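Local coordinates for Glyoxalase/bleomycin resistance protein/dioxygenase (Sphaerobacter thermophilus, PDB 4HC5) that is of unestablished function but belongs to the glyoxalase/bleomycin resistance/dioxygenase superfamily and may act as a dioxygenase, at residues A12-A17 and A59-A64; L35-V40 and V52-P57; Q115-F120 and Q127-E132. All coordinates share one frame; numbering follows the deposited sequence. Where two conformers were deposited one is given.

Interaction 1: A12-A17 and A59-A64; sequences AYVHSA and AQTQVA
Gln60 lays its terminal amide flat over one face of the Tyr13 ring, the two planes 4° apart, with NE2 3.5 Å from Tyr13 CG and displaced toward the rim. Gln60 CG lies anti to its backbone N (chi1 179°) and the chain runs on extended, which carries the amide to the ring. The Gln60 carbonyl shares water 1 with His15 O. Thr61 follows, and its hydroxyl donates to the backbone: OG1 stands 2.8 Å from Val14 O, while CG2 packs on Val14 CG1. From Gln62 onward the pairing is that of parallel strands. Gln62 N reaches His15 O at 3.0 Å, and Gln62 O accepts from Ala17 N. The extended Gln62 side chain reaches the His15 imidazole, the planes 63° apart; Gln62 OE1, hydrogen-bonded to Thr53 OG1, lies 3.5 Å from His15 CE1, and water 2 joins the NE2 atoms of both residues. In the plane of that ring, at its edge, His15 ND1 is hydrogen-bonded to Ser16 OG at 2.8 Å. Ala64 N closes the run on Ala17 O. Strand 13-20 is outermost in its four-stranded sheet and 62-66 lies between it and 49-55; beyond Tyr13, Val14 and Ser16 the sheet continues into an antiparallel strand of the second subunit.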
ATOM      1  N   ALA A  12      13.706   1.239   5.305  1.00 23.87           N
ATOM      2  CA  ALA A  12      13.229   1.824   6.571  1.00 24.40           C
ATOM      3  C   ALA A  12      11.714   1.655   6.755  1.00 23.91           C
ATOM      4  O   ALA A  12      11.240   1.351   7.839  1.00 23.60           O
ATOM      5  CB  ALA A  12      13.638   3.291   6.711  1.00 26.45           C
ATOM      6  N   TYR A  13      10.947   1.956   5.718  1.00 21.20           N
ATOM      7  CA  TYR A  13       9.478   1.875   5.802  1.00 19.82           C
ATOM      8  C   TYR A  13       8.861   1.994   4.415  1.00 17.79           C
ATOM      9  O   TYR A  13       9.514   2.438   3.474  1.00 18.61           O
ATOM     10  CB  TYR A  13       8.914   2.927   6.807  1.00 20.39           C
ATOM     11  CG  TYR A  13       9.137   4.368   6.498  1.00 20.29           C
ATOM     12  CD1 TYR A  13      10.291   5.037   6.960  1.00 21.44           C
ATOM     13  CD2 TYR A  13       8.179   5.140   5.804  1.00 23.28           C
ATOM     14  CE1 TYR A  13      10.515   6.370   6.657  1.00 28.02           C
ATOM     15  CE2 TYR A  13       8.413   6.480   5.523  1.00 24.54           C
ATOM     16  CZ  TYR A  13       9.555   7.095   5.953  1.00 24.85           C
ATOM     17  OH  TYR A  13       9.770   8.427   5.683  1.00 34.75           O
ATOM     18  N   VAL A  14       7.582   1.642   4.376  1.00 17.37           N
ATOM     19  CA  VAL A  14       6.728   1.876   3.200  1.00 17.50           C
ATOM     20  C   VAL A  14       6.296   3.350   3.195  1.00 16.52           C
ATOM     21  O   VAL A  14       5.627   3.819   4.107  1.00 17.82           O
ATOM     22  CB  VAL A  14       5.545   0.953   3.182  1.00 16.95           C
ATOM     23  CG1 VAL A  14       4.652   1.323   1.953  1.00 17.64           C
ATOM     24  CG2 VAL A  14       5.965  -0.520   3.167  1.00 18.77           C
ATOM     25  N   HIS A  15       6.718   4.105   2.179  1.00 17.27           N
ATOM     26  CA  HIS A  15       6.323   5.502   2.068  1.00 16.56           C
ATOM     27  C   HIS A  15       4.817   5.662   1.788  1.00 17.69           C
ATOM     28  O   HIS A  15       4.127   6.475   2.424  1.00 17.05           O
ATOM     29  CB  HIS A  15       7.124   6.204   0.956  1.00 17.44           C
ATOM     30  CG  HIS A  15       6.721   7.608   0.800  1.00 18.15           C
ATOM     31  ND1 HIS A  15       5.677   7.994  -0.012  1.00 20.36           N
ATOM     32  CD2 HIS A  15       7.152   8.734   1.428  1.00 18.81           C
ATOM     33  CE1 HIS A  15       5.497   9.336   0.128  1.00 22.48           C
ATOM     34  NE2 HIS A  15       6.380   9.784   1.011  1.00 23.31           N
ATOM     35  N   SER A  16       4.353   4.896   0.820  1.00 16.63           N
ATOM     36  CA  SER A  16       2.992   5.072   0.289  1.00 15.80           C
ATOM     37  C   SER A  16       2.637   3.865  -0.561  1.00 15.39           C
ATOM     38  O   SER A  16       3.475   3.209  -1.114  1.00 16.04           O
ATOM     39  CB  SER A  16       2.851   6.339  -0.543  1.00 17.98           C
ATOM     40  OG  SER A  16       3.875   6.518  -1.484  1.00 17.62           O
ATOM     41  N   ALA A  17       1.314   3.645  -0.633  1.00 16.29           N
ATOM     42  CA  ALA A  17       0.679   2.763  -1.628  1.00 15.79           C
ATOM     43  C   ALA A  17      -0.299   3.655  -2.431  1.00 16.14           C
ATOM     44  O   ALA A  17      -0.609   4.763  -2.008  1.00 17.68           O
ATOM     45  CB  ALA A  17      -0.066   1.648  -0.921  1.00 17.21           C
ATOM     46  N   ALA A  59      -0.079   9.150  11.312  1.00 22.50           N
ATOM     47  CA  ALA A  59       0.441   7.894  10.787  1.00 21.48           C
ATOM     48  C   ALA A  59       1.589   8.084   9.834  1.00 19.75           C
ATOM     49  O   ALA A  59       1.771   9.188   9.270  1.00 24.20           O
ATOM     50  CB  ALA A  59      -0.683   7.085  10.115  1.00 20.84           C
ATOM     51  N   GLN A  60       2.340   7.003   9.629  1.00 19.95           N
ATOM     52  CA  GLN A  60       3.554   7.073   8.752  1.00 19.79           C
ATOM     53  C   GLN A  60       3.240   6.940   7.222  1.00 20.31           C
ATOM     54  O   GLN A  60       3.494   7.843   6.415  1.00 25.47           O
ATOM     55  CB  GLN A  60       4.542   6.086   9.223  1.00 22.01           C
ATOM     56  CG  GLN A  60       5.812   6.007   8.453  1.00 26.58           C
ATOM     57  CD  GLN A  60       6.781   5.032   9.097  1.00 26.47           C
ATOM     58  OE1 GLN A  60       6.504   3.837   9.289  1.00 32.00           O
ATOM     59  NE2 GLN A  60       7.928   5.598   9.541  1.00 35.64           N
ATOM     60  N   THR A  61       2.631   5.847   6.849  1.00 17.15           N
ATOM     61  CA  THR A  61       2.427   5.469   5.451  1.00 16.94           C
ATOM     62  C   THR A  61       1.225   6.262   4.857  1.00 16.71           C
ATOM     63  O   THR A  61       0.117   6.219   5.396  1.00 17.41           O
ATOM     64  CB  THR A  61       2.320   3.976   5.310  1.00 17.70           C
ATOM     65  OG1 THR A  61       3.489   3.338   5.792  1.00 17.79           O
ATOM     66  CG2 THR A  61       2.070   3.554   3.857  1.00 16.80           C
ATOM     67  N   GLN A  62       1.457   6.829   3.704  1.00 16.94           N
ATOM     68  CA  GLN A  62       0.496   7.640   2.940  1.00 17.08           C
ATOM     69  C   GLN A  62      -0.206   6.787   1.889  1.00 16.01           C
ATOM     70  O   GLN A  62       0.254   5.683   1.548  1.00 16.13           O
ATOM     71  CB  GLN A  62       1.244   8.790   2.313  1.00 17.14           C
ATOM     72  CG  GLN A  62       1.944   9.722   3.288  1.00 18.26           C
ATOM     73  CD  GLN A  62       2.882  10.726   2.629  1.00 17.79           C
ATOM     74  OE1 GLN A  62       2.766  11.045   1.435  1.00 21.74           O
ATOM     75  NE2 GLN A  62       3.854  11.206   3.413  1.00 22.41           N
ATOM     76  N   VAL A  63      -1.301   7.307   1.362  1.00 15.49           N
ATOM     77  CA  VAL A  63      -1.984   6.738   0.195  1.00 15.44           C
ATOM     78  C   VAL A  63      -1.948   7.809  -0.919  1.00 16.04           C
ATOM     79  O   VAL A  63      -2.377   8.959  -0.713  1.00 16.57           O
ATOM     80  CB  VAL A  63      -3.445   6.388   0.544  1.00 15.79           C
ATOM     81  CG1 VAL A  63      -4.237   5.916  -0.711  1.00 19.47           C
ATOM     82  CG2 VAL A  63      -3.486   5.359   1.701  1.00 19.26           C
ATOM     83  N   ALA A  64      -1.369   7.415  -2.071  1.00 15.39           N
ATOM     84  CA  ALA A  64      -1.313   8.260  -3.244  1.00 14.70           C
ATOM     85  C   ALA A  64      -2.681   8.074  -4.016  1.00 13.86           C
ATOM     86  O   ALA A  64      -3.202   6.958  -4.162  1.00 15.70           O
ATOM     87  CB  ALA A  64      -0.132   7.875  -4.135  1.00 16.43           C
TER
HETATM   88  O   HOH W   1       5.307   8.137   4.391  1.00 22.14           O
HETATM   89  O   HOH W   2       6.880  12.020   2.589  1.00 37.43           O

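Interaction 2: L35-V40 and V52-P57; sequences LGFEKV and VTVVPP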
ATOM      1  N   LEU A  35     -13.229  10.840   5.332  1.00 18.06           N
ATOM      2  CA  LEU A  35     -12.445   9.873   6.108  1.00 19.51           C
ATOM      3  C   LEU A  35     -11.549  10.471   7.160  1.00 19.17           C
ATOM      4  O   LEU A  35     -11.001   9.765   7.996  1.00 21.18           O
ATOM      5  CB  LEU A  35     -11.666   8.888   5.258  1.00 18.87           C
ATOM      6  CG  LEU A  35     -12.456   8.006   4.282  1.00 20.04           C
ATOM      7  CD1 LEU A  35     -11.530   6.996   3.607  1.00 20.24           C
ATOM      8  CD2 LEU A  35     -13.659   7.342   4.949  1.00 24.26           C
ATOM      9  N   GLY A  36     -11.337  11.759   7.098  1.00 21.36           N
ATOM     10  CA  GLY A  36     -10.493  12.396   8.122  1.00 19.00           C
ATOM     11  C   GLY A  36      -8.986  12.338   7.912  1.00 19.28           C
ATOM     12  O   GLY A  36      -8.199  12.656   8.816  1.00 22.46           O
ATOM     13  N   PHE A  37      -8.574  11.959   6.704  1.00 18.00           N
ATOM     14  CA  PHE A  37      -7.136  11.984   6.408  1.00 18.19           C
ATOM     15  C   PHE A  37      -6.671  13.448   6.251  1.00 17.30           C
ATOM     16  O   PHE A  37      -7.475  14.369   6.110  1.00 19.91           O
ATOM     17  CB  PHE A  37      -6.820  11.267   5.108  1.00 17.08           C
ATOM     18  CG  PHE A  37      -6.937   9.750   5.116  1.00 17.07           C
ATOM     19  CD1 PHE A  37      -7.981   9.077   5.692  1.00 22.31           C
ATOM     20  CD2 PHE A  37      -5.999   8.975   4.482  1.00 19.01           C
ATOM     21  CE1 PHE A  37      -8.091   7.670   5.617  1.00 21.89           C
ATOM     22  CE2 PHE A  37      -6.126   7.609   4.364  1.00 19.21           C
ATOM     23  CZ  PHE A  37      -7.153   6.946   4.940  1.00 20.46           C
ATOM     24  N   GLU A  38      -5.346  13.622   6.244  1.00 18.22           N
ATOM     25  CA  GLU A  38      -4.702  14.896   5.991  1.00 20.41           C
ATOM     26  C   GLU A  38      -3.961  14.834   4.636  1.00 18.78           C
ATOM     27  O   GLU A  38      -3.289  13.832   4.328  1.00 20.42           O
ATOM     28  CB  GLU A  38      -3.669  15.227   7.075  1.00 24.17           C
ATOM     29  CG  GLU A  38      -4.241  15.371   8.468  1.00 29.09           C
ATOM     30  CD  GLU A  38      -3.153  15.295   9.561  1.00 39.23           C
ATOM     31  OE1 GLU A  38      -1.918  15.127   9.217  1.00 42.90           O
ATOM     32  OE2 GLU A  38      -3.489  15.402  10.776  1.00 41.89           O
ATOM     33  N   LYS A  39      -4.040  15.903   3.876  1.00 19.21           N
ATOM     34  CA  LYS A  39      -3.291  15.988   2.592  1.00 18.22           C
ATOM     35  C   LYS A  39      -1.823  16.189   2.985  1.00 18.74           C
ATOM     36  O   LYS A  39      -1.455  16.971   3.846  1.00 20.98           O
ATOM     37  CB  LYS A  39      -3.762  17.143   1.692  1.00 19.64           C
ATOM     38  CG  LYS A  39      -3.108  17.130   0.274  1.00 20.79           C
ATOM     39  CD  LYS A  39      -3.680  18.149  -0.697  1.00 22.28           C
ATOM     40  CE  LYS A  39      -3.207  19.507  -0.466  1.00 25.63           C
ATOM     41  NZ  LYS A  39      -3.790  20.506  -1.438  1.00 26.61           N
ATOM     42  N   VAL A  40      -0.961  15.502   2.238  1.00 19.17           N
ATOM     43  CA  VAL A  40       0.479  15.706   2.343  1.00 20.21           C
ATOM     44  C   VAL A  40       1.030  16.275   1.036  1.00 19.58           C
ATOM     45  O   VAL A  40       1.103  17.492   0.864  1.00 21.85           O
ATOM     46  CB  VAL A  40       1.223  14.417   2.854  1.00 18.97           C
ATOM     47  CG1 VAL A  40       2.707  14.707   2.980  1.00 20.74           C
ATOM     48  CG2 VAL A  40       0.604  13.927   4.182  1.00 21.51           C
ATOM     49  N   VAL A  52      -0.370  13.471  -5.584  1.00 17.67           N
ATOM     50  CA  VAL A  52      -1.249  13.832  -4.463  1.00 16.95           C
ATOM     51  C   VAL A  52      -1.264  12.649  -3.525  1.00 17.22           C
ATOM     52  O   VAL A  52      -1.511  11.495  -3.917  1.00 17.28           O
ATOM     53  CB  VAL A  52      -2.697  14.174  -4.920  1.00 18.70           C
ATOM     54  CG1 VAL A  52      -3.621  14.395  -3.709  1.00 20.06           C
ATOM     55  CG2 VAL A  52      -2.728  15.354  -5.916  1.00 20.50           C
ATOM     56  N   THR A  53      -1.015  12.941  -2.238  1.00 16.31           N
ATOM     57  CA  THR A  53      -1.153  11.923  -1.220  1.00 15.74           C
ATOM     58  C   THR A  53      -1.917  12.434   0.021  1.00 15.58           C
ATOM     59  O   THR A  53      -1.976  13.627   0.311  1.00 16.51           O
ATOM     60  CB  THR A  53       0.187  11.329  -0.696  1.00 16.18           C
ATOM     61  OG1 THR A  53       0.840  12.305   0.108  1.00 17.89           O
ATOM     62  CG2 THR A  53       1.151  10.862  -1.802  1.00 18.10           C
ATOM     63  N   VAL A  54      -2.484  11.458   0.744  1.00 15.88           N
ATOM     64  CA  VAL A  54      -3.213  11.689   1.966  1.00 16.51           C
ATOM     65  C   VAL A  54      -2.738  10.658   3.028  1.00 16.29           C
ATOM     66  O   VAL A  54      -2.226   9.603   2.721  1.00 16.85           O
ATOM     67  CB  VAL A  54      -4.759  11.556   1.776  1.00 15.31           C
ATOM     68  CG1 VAL A  54      -5.302  12.737   0.974  1.00 18.59           C
ATOM     69  CG2 VAL A  54      -5.136  10.219   1.121  1.00 16.67           C
ATOM     70  N   VAL A  55      -2.886  11.047   4.304  1.00 17.16           N
ATOM     71  CA  VAL A  55      -2.408  10.178   5.381  1.00 17.41           C
ATOM     72  C   VAL A  55      -3.402  10.218   6.558  1.00 19.69           C
ATOM     73  O   VAL A  55      -3.918  11.255   6.872  1.00 18.94           O
ATOM     74  CB  VAL A  55      -0.986  10.603   5.883  1.00 18.29           C
ATOM     75  CG1 VAL A  55      -0.995  11.936   6.652  1.00 20.17           C
ATOM     76  CG2 VAL A  55      -0.309   9.523   6.705  1.00 19.76           C
ATOM     77  N   PRO A  56      -3.614   9.069   7.218  1.00 17.78           N
ATOM     78  CA  PRO A  56      -4.343   9.155   8.472  1.00 18.84           C
ATOM     79  C   PRO A  56      -3.594  10.003   9.475  1.00 20.46           C
ATOM     80  O   PRO A  56      -2.365   9.948   9.526  1.00 21.33           O
ATOM     81  CB  PRO A  56      -4.451   7.670   8.938  1.00 20.98           C
ATOM     82  CG  PRO A  56      -4.318   6.879   7.648  1.00 21.07           C
ATOM     83  CD  PRO A  56      -3.291   7.684   6.846  1.00 19.50           C
ATOM     84  N   PRO A  57      -4.292  10.800  10.253  1.00 23.50           N
ATOM     85  CA  PRO A  57      -3.586  11.746  11.173  1.00 22.88           C
ATOM     86  C   PRO A  57      -2.612  11.044  12.115  1.00 26.10           C
ATOM     87  O   PRO A  57      -2.967  10.082  12.771  1.00 27.97           O
ATOM     88  CB  PRO A  57      -4.706  12.406  11.963  1.00 27.28           C
ATOM     89  CG  PRO A  57      -5.829  12.268  11.015  1.00 27.00           C
ATOM     90  CD  PRO A  57      -5.731  10.949  10.325  1.00 23.48           C
TER
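Glu38 and Val55 form an antiparallel hydrogen-bonded pair: Glu38 N donates to Val55 O and Val55 N to Glu38 O, both at 2.8 Å, the first nearly straight at 171°. Next along, Val40 N reaches Thr53 O at 2.9 Å, standing above the carbonyl plane, 37° out of it. Lys39 and Val54 between them are a non-hydrogen-bonded pair, where Val54 CA and Lys39 CA make CA-H...O contacts with the carbonyls of Glu38 and Thr53. Thr53 OG1 meets Val40 CB, but its polar partners are Gln62 and the backbone N of Phe41; the Lys39 amine pairs with Asp42.

Packing flanks the bonded pairs on both sides. Val40 CG2 rests on Val55 CG1 at 3.6 Å. At the other end the Phe37 side chain lies beside Pro56, pointing the same way, and Pro56 CG sits over one ring face in a CH-pi contact, 4.0 Å from the centroid of the Phe37 ring. Phe37 CD2 also touches Val54 CG2 at 3.7 Å. Pro57 CG comes against Gly36 O, and Pro57 CB lies 3.4 Å from Glu38 OE2. Phe37, Pro56 and Pro57 all meet the second subunit as well. The chemistry is thus divided: backbone bonds set the pairing of strands 38-46 and 49-55, while past the Glu38-Val55 pair, where Pro56 and Pro57 offer no N-H, side-chain packing takes over, led by Pro56 on the Phe37 ring.

Interaction 3: Q115-F120 and Q127-E132; sequences QRATWF and QFFLVE
Trp119 and Phe129 are opposite residues, a non-hydrogen-bonded pair, in an antiparallel beta hairpin, strands 116-121 and 126-132, within the second four-stranded sheet of this vicinal oxygen chelate fold. Thr118 with Leu130 and Phe120 with Phe128 are hydrogen-bonded pairs; Leu130 N reaches Thr118 O at 2.8 Å and Phe128 N reaches Phe120 O at 2.8 Å. Alternation puts Ala117, Trp119, Phe129 and Val131 on one side of the sheet. There, in the Trp119 conformer described here, the Phe129 ring lies obliquely to the indole five-membered ring, planes 35° apart, and its CD1 sits over the indole face, toward the rim. CG anti to the backbone N (chi1 -172°) starts the Phe129 side chain toward its partner strand, and CE1 also meets Ala117 CB at 3.5 Å. On the other side Phe120 and Phe128 are near parallel but slid apart, their centroids 5.5 Å distant, with Phe128 CB over a face of the Phe120 ring and Leu130 CB at its edge. Near the hairpin's open end Arg116 and Glu132 run side by side into a salt bridge, though Arg116 NH2 also pairs with Asp91 and Glu132 OE2 accepts from Ile90 N. Arg116 NH1 lies 3.5 Å from Glu132 OE1, and water 3 links that oxygen to Arg116 N.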
ATOM      1  N   GLN A 115     -11.072 -10.300  15.675  1.00 25.06           N
ATOM      2  CA  GLN A 115     -11.193  -8.857  15.496  1.00 25.93           C
ATOM      3  C   GLN A 115     -12.437  -8.586  14.707  1.00 20.34           C
ATOM      4  O   GLN A 115     -12.767  -9.364  13.787  1.00 19.15           O
ATOM      5  CB  GLN A 115     -10.009  -8.288  14.751  1.00 25.48           C
ATOM      6  CG  GLN A 115      -8.735  -8.258  15.531  1.00 30.17           C
ATOM      7  CD  GLN A 115      -7.614  -7.674  14.659  1.00 35.47           C
ATOM      8  OE1 GLN A 115      -7.263  -8.267  13.596  1.00 37.87           O
ATOM      9  NE2 GLN A 115      -7.062  -6.470  15.056  1.00 38.46           N
ATOM     10  N   ARG A 116     -13.061  -7.461  14.990  1.00 21.89           N
ATOM     11  CA  ARG A 116     -14.225  -7.021  14.285  1.00 18.76           C
ATOM     12  C   ARG A 116     -13.803  -6.212  13.065  1.00 20.09           C
ATOM     13  O   ARG A 116     -12.841  -5.529  13.105  1.00 18.94           O
ATOM     14  CB  ARG A 116     -15.140  -6.255  15.205  1.00 22.04           C
ATOM     15  CG  ARG A 116     -15.748  -7.153  16.260  1.00 25.63           C
ATOM     16  CD  ARG A 116     -16.347  -6.316  17.360  1.00 35.42           C
ATOM     17  NE  ARG A 116     -17.602  -5.798  16.937  1.00 37.35           N
ATOM     18  CZ  ARG A 116     -17.969  -4.545  17.094  1.00 33.52           C
ATOM     19  NH1 ARG A 116     -17.167  -3.690  17.672  1.00 36.23           N
ATOM     20  NH2 ARG A 116     -19.131  -4.188  16.672  1.00 37.17           N
ATOM     21  N   ALA A 117     -14.546  -6.405  11.995  1.00 17.15           N
ATOM     22  CA  ALA A 117     -14.191  -5.825  10.685  1.00 16.32           C
ATOM     23  C   ALA A 117     -15.426  -5.652   9.839  1.00 15.46           C
ATOM     24  O   ALA A 117     -16.466  -6.330  10.021  1.00 17.18           O
ATOM     25  CB  ALA A 117     -13.146  -6.664   9.985  1.00 17.42           C
ATOM     26  N   THR A 118     -15.241  -4.832   8.802  1.00 16.41           N
ATOM     27  CA  THR A 118     -16.191  -4.718   7.706  1.00 15.79           C
ATOM     28  C   THR A 118     -15.493  -4.155   6.484  1.00 14.88           C
ATOM     29  O   THR A 118     -14.294  -3.928   6.517  1.00 16.06           O
ATOM     30  CB  THR A 118     -17.474  -3.942   8.105  1.00 19.39           C
ATOM     31  OG1 THR A 118     -18.428  -4.067   7.014  1.00 21.99           O
ATOM     32  CG2 THR A 118     -17.221  -2.511   8.524  1.00 22.05           C
ATOM     33  N   TRP A 119     -16.244  -3.886   5.457  1.00 15.37           N
ATOM     34  CA  TRP A 119     -15.711  -3.301   4.201  0.50 15.03           C
ATOM     35  C   TRP A 119     -16.495  -2.082   3.796  1.00 14.66           C
ATOM     36  O   TRP A 119     -17.715  -1.991   4.017  1.00 16.12           O
ATOM     37  CB  TRP A 119     -15.845  -4.288   3.025  0.50 14.93           C
ATOM     38  CG  TRP A 119     -14.998  -5.551   3.197  0.50 16.39           C
ATOM     39  CD1 TRP A 119     -13.782  -5.846   2.558  0.50 15.68           C
ATOM     40  CD2 TRP A 119     -15.290  -6.733   4.028  0.50 17.79           C
ATOM     41  NE1 TRP A 119     -13.353  -7.055   2.925  0.50 17.31           N
ATOM     42  CE2 TRP A 119     -14.221  -7.674   3.788  0.50 21.39           C
ATOM     43  CE3 TRP A 119     -16.319  -7.095   4.915  0.50 16.55           C
ATOM     44  CZ2 TRP A 119     -14.153  -8.911   4.477  0.50 20.37           C
ATOM     45  CZ3 TRP A 119     -16.288  -8.364   5.542  0.50 22.99           C
ATOM     46  CH2 TRP A 119     -15.219  -9.237   5.349  0.50 21.45           C
ATOM     47  N   PHE A 120     -15.793  -1.122   3.236  1.00 14.90           N
ATOM     48  CA  PHE A 120     -16.413   0.066   2.697  1.00 15.62           C
ATOM     49  C   PHE A 120     -15.743   0.457   1.411  1.00 16.09           C
ATOM     50  O   PHE A 120     -14.622   0.027   1.082  1.00 16.25           O
ATOM     51  CB  PHE A 120     -16.475   1.208   3.691  1.00 16.93           C
ATOM     52  CG  PHE A 120     -15.165   1.905   3.871  1.00 15.68           C
ATOM     53  CD1 PHE A 120     -14.824   2.967   3.083  1.00 17.14           C
ATOM     54  CD2 PHE A 120     -14.305   1.524   4.899  1.00 16.48           C
ATOM     55  CE1 PHE A 120     -13.621   3.612   3.258  1.00 19.25           C
ATOM     56  CE2 PHE A 120     -13.094   2.173   5.049  1.00 18.36           C
ATOM     57  CZ  PHE A 120     -12.770   3.208   4.248  1.00 18.40           C
ATOM     58  N   GLN A 127     -12.492  -0.495  -2.804  1.00 15.31           N
ATOM     59  CA  GLN A 127     -12.884  -1.173  -1.565  0.50 15.30           C
ATOM     60  C   GLN A 127     -11.706  -1.387  -0.596  1.00 15.58           C
ATOM     61  O   GLN A 127     -10.596  -1.765  -0.964  1.00 16.88           O
ATOM     62  CB  GLN A 127     -13.547  -2.522  -1.850  0.50 18.45           C
ATOM     63  CG  GLN A 127     -14.346  -3.026  -0.619  0.50 17.50           C
ATOM     64  CD  GLN A 127     -15.140  -4.298  -0.914  0.50 20.59           C
ATOM     65  OE1 GLN A 127     -16.393  -4.374  -0.798  0.50 25.93           O
ATOM     66  NE2 GLN A 127     -14.412  -5.300  -1.242  0.50 23.53           N
ATOM     67  N   PHE A 128     -12.044  -1.031   0.647  1.00 16.47           N
ATOM     68  CA  PHE A 128     -11.054  -1.205   1.765  1.00 15.41           C
ATOM     69  C   PHE A 128     -11.655  -2.159   2.773  1.00 15.00           C
ATOM     70  O   PHE A 128     -12.860  -2.122   3.082  1.00 16.92           O
ATOM     71  CB  PHE A 128     -10.784   0.144   2.440  1.00 16.81           C
ATOM     72  CG  PHE A 128     -10.212   1.174   1.536  1.00 16.13           C
ATOM     73  CD1 PHE A 128      -8.892   1.261   1.293  1.00 16.34           C
ATOM     74  CD2 PHE A 128     -11.024   2.038   0.835  1.00 18.45           C
ATOM     75  CE1 PHE A 128      -8.364   2.196   0.441  1.00 18.28           C
ATOM     76  CE2 PHE A 128     -10.517   2.956  -0.063  1.00 18.75           C
ATOM     77  CZ  PHE A 128      -9.142   3.072  -0.223  1.00 19.32           C
ATOM     78  N   PHE A 129     -10.770  -2.894   3.457  1.00 15.23           N
ATOM     79  CA  PHE A 129     -11.107  -3.721   4.623  1.00 14.83           C
ATOM     80  C   PHE A 129     -10.775  -2.888   5.858  1.00 14.24           C
ATOM     81  O   PHE A 129      -9.662  -2.362   5.954  1.00 17.28           O
ATOM     82  CB  PHE A 129     -10.290  -4.989   4.558  1.00 16.02           C
ATOM     83  CG  PHE A 129     -10.640  -6.049   5.587  1.00 16.58           C
ATOM     84  CD1 PHE A 129     -11.970  -6.418   5.794  1.00 16.89           C
ATOM     85  CD2 PHE A 129      -9.654  -6.780   6.241  1.00 18.63           C
ATOM     86  CE1 PHE A 129     -12.254  -7.444   6.677  1.00 19.01           C
ATOM     87  CE2 PHE A 129      -9.953  -7.806   7.103  1.00 19.11           C
ATOM     88  CZ  PHE A 129     -11.291  -8.137   7.299  1.00 18.80           C
ATOM     89  N   LEU A 130     -11.760  -2.672   6.749  1.00 14.42           N
ATOM     90  CA  LEU A 130     -11.679  -1.865   7.903  1.00 15.52           C
ATOM     91  C   LEU A 130     -11.717  -2.796   9.108  1.00 14.69           C
ATOM     92  O   LEU A 130     -12.684  -3.511   9.311  1.00 15.91           O
ATOM     93  CB  LEU A 130     -12.817  -0.844   7.971  1.00 16.22           C
ATOM     94  CG  LEU A 130     -12.824   0.086   9.155  1.00 16.95           C
ATOM     95  CD1 LEU A 130     -11.576   0.969   9.189  1.00 19.24           C
ATOM     96  CD2 LEU A 130     -14.117   0.962   9.181  1.00 19.24           C
ATOM     97  N   VAL A 131     -10.660  -2.729   9.931  1.00 15.62           N
ATOM     98  CA  VAL A 131     -10.471  -3.630  11.057  1.00 16.29           C
ATOM     99  C   VAL A 131     -10.237  -2.858  12.340  1.00 17.42           C
ATOM    100  O   VAL A 131      -9.528  -1.869  12.352  1.00 17.76           O
ATOM    101  CB  VAL A 131      -9.257  -4.602  10.792  1.00 18.76           C
ATOM    102  CG1 VAL A 131      -9.200  -5.623  11.940  1.00 21.25           C
ATOM    103  CG2 VAL A 131      -9.379  -5.270   9.453  1.00 22.14           C
ATOM    104  N   GLU A 132     -10.892  -3.309  13.427  1.00 17.83           N
ATOM    105  CA  GLU A 132     -10.718  -2.692  14.711  1.00 18.57           C
ATOM    106  C   GLU A 132      -9.437  -3.265  15.328  1.00 22.67           C
ATOM    107  O   GLU A 132      -9.278  -4.469  15.431  1.00 22.96           O
ATOM    108  CB  GLU A 132     -11.904  -3.009  15.611  1.00 19.92           C
ATOM    109  CG  GLU A 132     -11.873  -2.217  16.898  1.00 20.76           C
ATOM    110  CD  GLU A 132     -13.219  -2.320  17.652  1.00 26.17           C
ATOM    111  OE1 GLU A 132     -13.662  -3.452  18.083  1.00 33.44           O
ATOM    112  OE2 GLU A 132     -13.830  -1.259  17.745  1.00 24.92           O
TER
HETATM  113  O   HOH W   3     -12.671  -6.084  17.537  1.00 30.15           O
HETATM  114  O   HOH W   4     -16.292  -0.503  18.372  1.00 34.07           O

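Interactions 1 and 2 belong to one sheet, their centres 11 Å apart, with interaction 2 nested in the chain inside the loop that interaction 1 closes. Strands 62-66 and 49-55 join them: Val63 N lies 2.8 Å from Val54 O, and Gln62 OE1 lies 2.7 Å from Thr53 OG1. Interaction 3 occupies the other sheet, built with the same strand order. Its centre is 19 Å from each of the others; it touches interaction 2 through Leu35 CD1 and Phe120 CE1, 4.0 Å apart, but not interaction 1, whose nearest atoms are about 6 Å away. The Phe120 side chain is also about 6 Å from a bound glycerol, probably from crystallisation. All three contacts approach the second subunit.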